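Local structure of fimbrial subunit CupB6 (5CYL) at residues A[71-76]-A[128-133]. The protein probably serves as the adhesive tip subunit of a chaperone-usher pilus, attaching the fimbrium to a surface during biofilm formation. Numbering follows the deposited sequence.
Sequences GPYGTV and VLTVDP
P72, Y73 and T75 close around the methyl group of T130. They belong to a tight turn with a G1 beta bulge, closed on G71. The turn lies in the loop between strands 56-65 and 76-77, in the N-terminal half of the chain. T130 follows directly on strand 118-129. Its CG2 sits 3.6 Å from P72 CB, and the two side chains cross at about a right angle. T75 OG1 lies 3.7 Å from T130 CG2. The Y73 ring offers its edge: Y73 CD2 is 3.9 Å from T130 CG2, which lies near the ring plane. Y73 CE2 reaches further along the chain, 4.0 Å from T130 CA. Deeper in, T75 CG2 packs on V128 CG2 at 3.8 Å, both residues being buried. The contact is thus van der Waals packing, small in area at 232 Å².

Backbone bonds hold the turn in shape. G71 N donates to T75 O, and G74 N gives a weak bond to G71 O. T75 N donates to P72 O at 3.2 Å. G74 holds the bulge position at phi 65°, which glycine takes easily. Strand 83-90 ties the two segments together: V76 pairs with Y85, V128 with G84, and R86 touches both T75 and V128. R86 NH1 also hydrogen-bonds to the backbone O of Y73.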
ATOM      1  N   GLY A  71       7.596  -5.284 -18.496  1.00 41.68           N
ATOM      2  CA  GLY A  71       6.802  -4.168 -17.999  1.00 41.21           C
ATOM      3  C   GLY A  71       7.703  -2.985 -17.722  1.00 45.18           C
ATOM      4  O   GLY A  71       8.916  -3.062 -18.005  1.00 50.33           O
ATOM      5  N   PRO A  72       7.129  -1.884 -17.195  1.00 42.08           N
ATOM      6  CA  PRO A  72       7.968  -0.799 -16.739  1.00 39.67           C
ATOM      7  C   PRO A  72       9.133  -1.230 -15.889  1.00 39.83           C
ATOM      8  O   PRO A  72       8.984  -2.018 -14.983  1.00 40.95           O
ATOM      9  CB  PRO A  72       7.035   0.008 -15.866  1.00 39.05           C
ATOM     10  CG  PRO A  72       5.688  -0.231 -16.380  1.00 35.35           C
ATOM     11  CD  PRO A  72       5.690  -1.580 -17.025  1.00 36.42           C
ATOM     12  N   TYR A  73      10.295  -0.660 -16.166  1.00 44.21           N
ATOM     13  CA  TYR A  73      11.541  -0.910 -15.380  1.00 47.10           C
ATOM     14  C   TYR A  73      11.959  -2.376 -15.311  1.00 44.83           C
ATOM     15  O   TYR A  73      12.473  -2.848 -14.293  1.00 46.35           O
ATOM     16  CB  TYR A  73      11.431  -0.285 -13.984  1.00 52.83           C
ATOM     17  CG  TYR A  73      10.824   1.087 -14.066  1.00 58.05           C
ATOM     18  CD1 TYR A  73      11.609   2.196 -14.395  1.00 55.99           C
ATOM     19  CD2 TYR A  73       9.457   1.283 -13.843  1.00 60.52           C
ATOM     20  CE1 TYR A  73      11.061   3.462 -14.464  1.00 58.03           C
ATOM     21  CE2 TYR A  73       8.897   2.552 -13.921  1.00 62.32           C
ATOM     22  CZ  TYR A  73       9.700   3.634 -14.248  1.00 61.04           C
ATOM     23  OH  TYR A  73       9.147   4.891 -14.293  1.00 65.55           O
ATOM     24  N   GLY A  74      11.713  -3.076 -16.406  1.00 41.72           N
ATOM     25  CA  GLY A  74      12.120  -4.463 -16.549  1.00 40.83           C
ATOM     26  C   GLY A  74      11.392  -5.344 -15.563  1.00 41.66           C
ATOM     27  O   GLY A  74      11.916  -6.363 -15.102  1.00 46.28           O
ATOM     28  N   THR A  75      10.153  -4.986 -15.278  1.00 39.73           N
ATOM     29  CA  THR A  75       9.358  -5.766 -14.324  1.00 38.32           C
ATOM     30  C   THR A  75       8.260  -6.577 -14.986  1.00 34.99           C
ATOM     31  O   THR A  75       7.862  -6.275 -16.104  1.00 34.34           O
ATOM     32  CB  THR A  75       8.758  -4.871 -13.222  1.00 36.46           C
ATOM     33  OG1 THR A  75       8.029  -3.808 -13.823  1.00 39.51           O
ATOM     34  CG2 THR A  75       9.872  -4.286 -12.356  1.00 36.50           C
ATOM     35  N   VAL A  76       7.803  -7.591 -14.278  1.00 34.10           N
ATOM     36  CA  VAL A  76       6.598  -8.333 -14.664  1.00 36.36           C
ATOM     37  C   VAL A  76       5.561  -7.869 -13.642  1.00 39.71           C
ATOM     38  O   VAL A  76       5.862  -7.742 -12.447  1.00 39.40           O
ATOM     39  CB  VAL A  76       6.747  -9.866 -14.581  1.00 34.23           C
ATOM     40  CG1 VAL A  76       7.793 -10.332 -15.547  1.00 32.80           C
ATOM     41  CG2 VAL A  76       7.063 -10.298 -13.157  1.00 36.81           C
ATOM     42  N   VAL A 128       9.318  -3.135  -7.268  1.00 30.43           N
ATOM     43  CA  VAL A 128       9.542  -1.785  -7.845  1.00 31.84           C
ATOM     44  C   VAL A 128       8.245  -1.008  -8.030  1.00 35.30           C
ATOM     45  O   VAL A 128       7.229  -1.588  -8.458  1.00 38.99           O
ATOM     46  CB  VAL A 128      10.203  -1.873  -9.228  1.00 30.05           C
ATOM     47  CG1 VAL A 128      10.703  -0.529  -9.676  1.00 29.15           C
ATOM     48  CG2 VAL A 128      11.366  -2.840  -9.185  1.00 30.36           C
ATOM     49  N   LEU A 129       8.260   0.292  -7.763  1.00 33.77           N
ATOM     50  CA  LEU A 129       7.074   1.105  -7.976  1.00 34.03           C
ATOM     51  C   LEU A 129       7.007   1.570  -9.428  1.00 35.50           C
ATOM     52  O   LEU A 129       7.838   2.349  -9.880  1.00 36.22           O
ATOM     53  CB  LEU A 129       7.075   2.299  -7.018  1.00 35.04           C
ATOM     54  CG  LEU A 129       6.021   3.390  -7.265  1.00 35.83           C
ATOM     55  CD1 LEU A 129       4.654   2.926  -6.838  1.00 39.11           C
ATOM     56  CD2 LEU A 129       6.406   4.659  -6.528  1.00 36.10           C
ATOM     57  N   THR A 130       6.002   1.085 -10.146  1.00 34.49           N
ATOM     58  CA  THR A 130       5.803   1.444 -11.559  1.00 36.91           C
ATOM     59  C   THR A 130       4.826   2.610 -11.786  1.00 38.84           C
ATOM     60  O   THR A 130       4.619   3.044 -12.918  1.00 41.27           O
ATOM     61  CB  THR A 130       5.340   0.229 -12.383  1.00 40.04           C
ATOM     62  OG1 THR A 130       4.183  -0.366 -11.761  1.00 44.38           O
ATOM     63  CG2 THR A 130       6.444  -0.812 -12.461  1.00 39.30           C
ATOM     64  N   VAL A 131       4.246   3.117 -10.706  1.00 39.05           N
ATOM     65  CA  VAL A 131       3.284   4.230 -10.782  1.00 37.13           C
ATOM     66  C   VAL A 131       3.495   5.213  -9.629  1.00 39.69           C
ATOM     67  O   VAL A 131       4.154   4.889  -8.671  1.00 40.90           O
ATOM     68  CB  VAL A 131       1.819   3.732 -10.772  1.00 35.08           C
ATOM     69  CG1 VAL A 131       1.577   2.769 -11.919  1.00 31.33           C
ATOM     70  CG2 VAL A 131       1.472   3.087  -9.430  1.00 30.47           C
ATOM     71  N   ASP A 132       2.940   6.414  -9.778  1.00 41.15           N
ATOM     72  CA  ASP A 132       2.994   7.431  -8.732  1.00 44.38           C
ATOM     73  C   ASP A 132       2.265   6.940  -7.491  1.00 44.21           C
ATOM     74  O   ASP A 132       1.275   6.204  -7.616  1.00 44.58           O
ATOM     75  CB  ASP A 132       2.390   8.726  -9.231  1.00 51.49           C
ATOM     76  CG  ASP A 132       3.263   9.406 -10.289  1.00 63.47           C
ATOM     77  OD1 ASP A 132       4.466   9.648 -10.019  1.00 72.49           O
ATOM     78  OD2 ASP A 132       2.758   9.675 -11.402  1.00 65.98           O
ATOM     79  N   PRO A 133       2.759   7.292  -6.279  1.00 44.89           N
ATOM     80  CA  PRO A 133       2.112   6.678  -5.098  1.00 48.91           C
ATOM     81  C   PRO A 133       0.605   6.904  -4.971  1.00 58.86           C
ATOM     82  O   PRO A 133      -0.110   6.031  -4.513  1.00 72.38           O
ATOM     83  CB  PRO A 133       2.850   7.323  -3.914  1.00 44.76           C
ATOM     84  CG  PRO A 133       4.185   7.652  -4.454  1.00 42.62           C
ATOM     85  CD  PRO A 133       3.821   8.226  -5.799  1.00 42.88           C
TER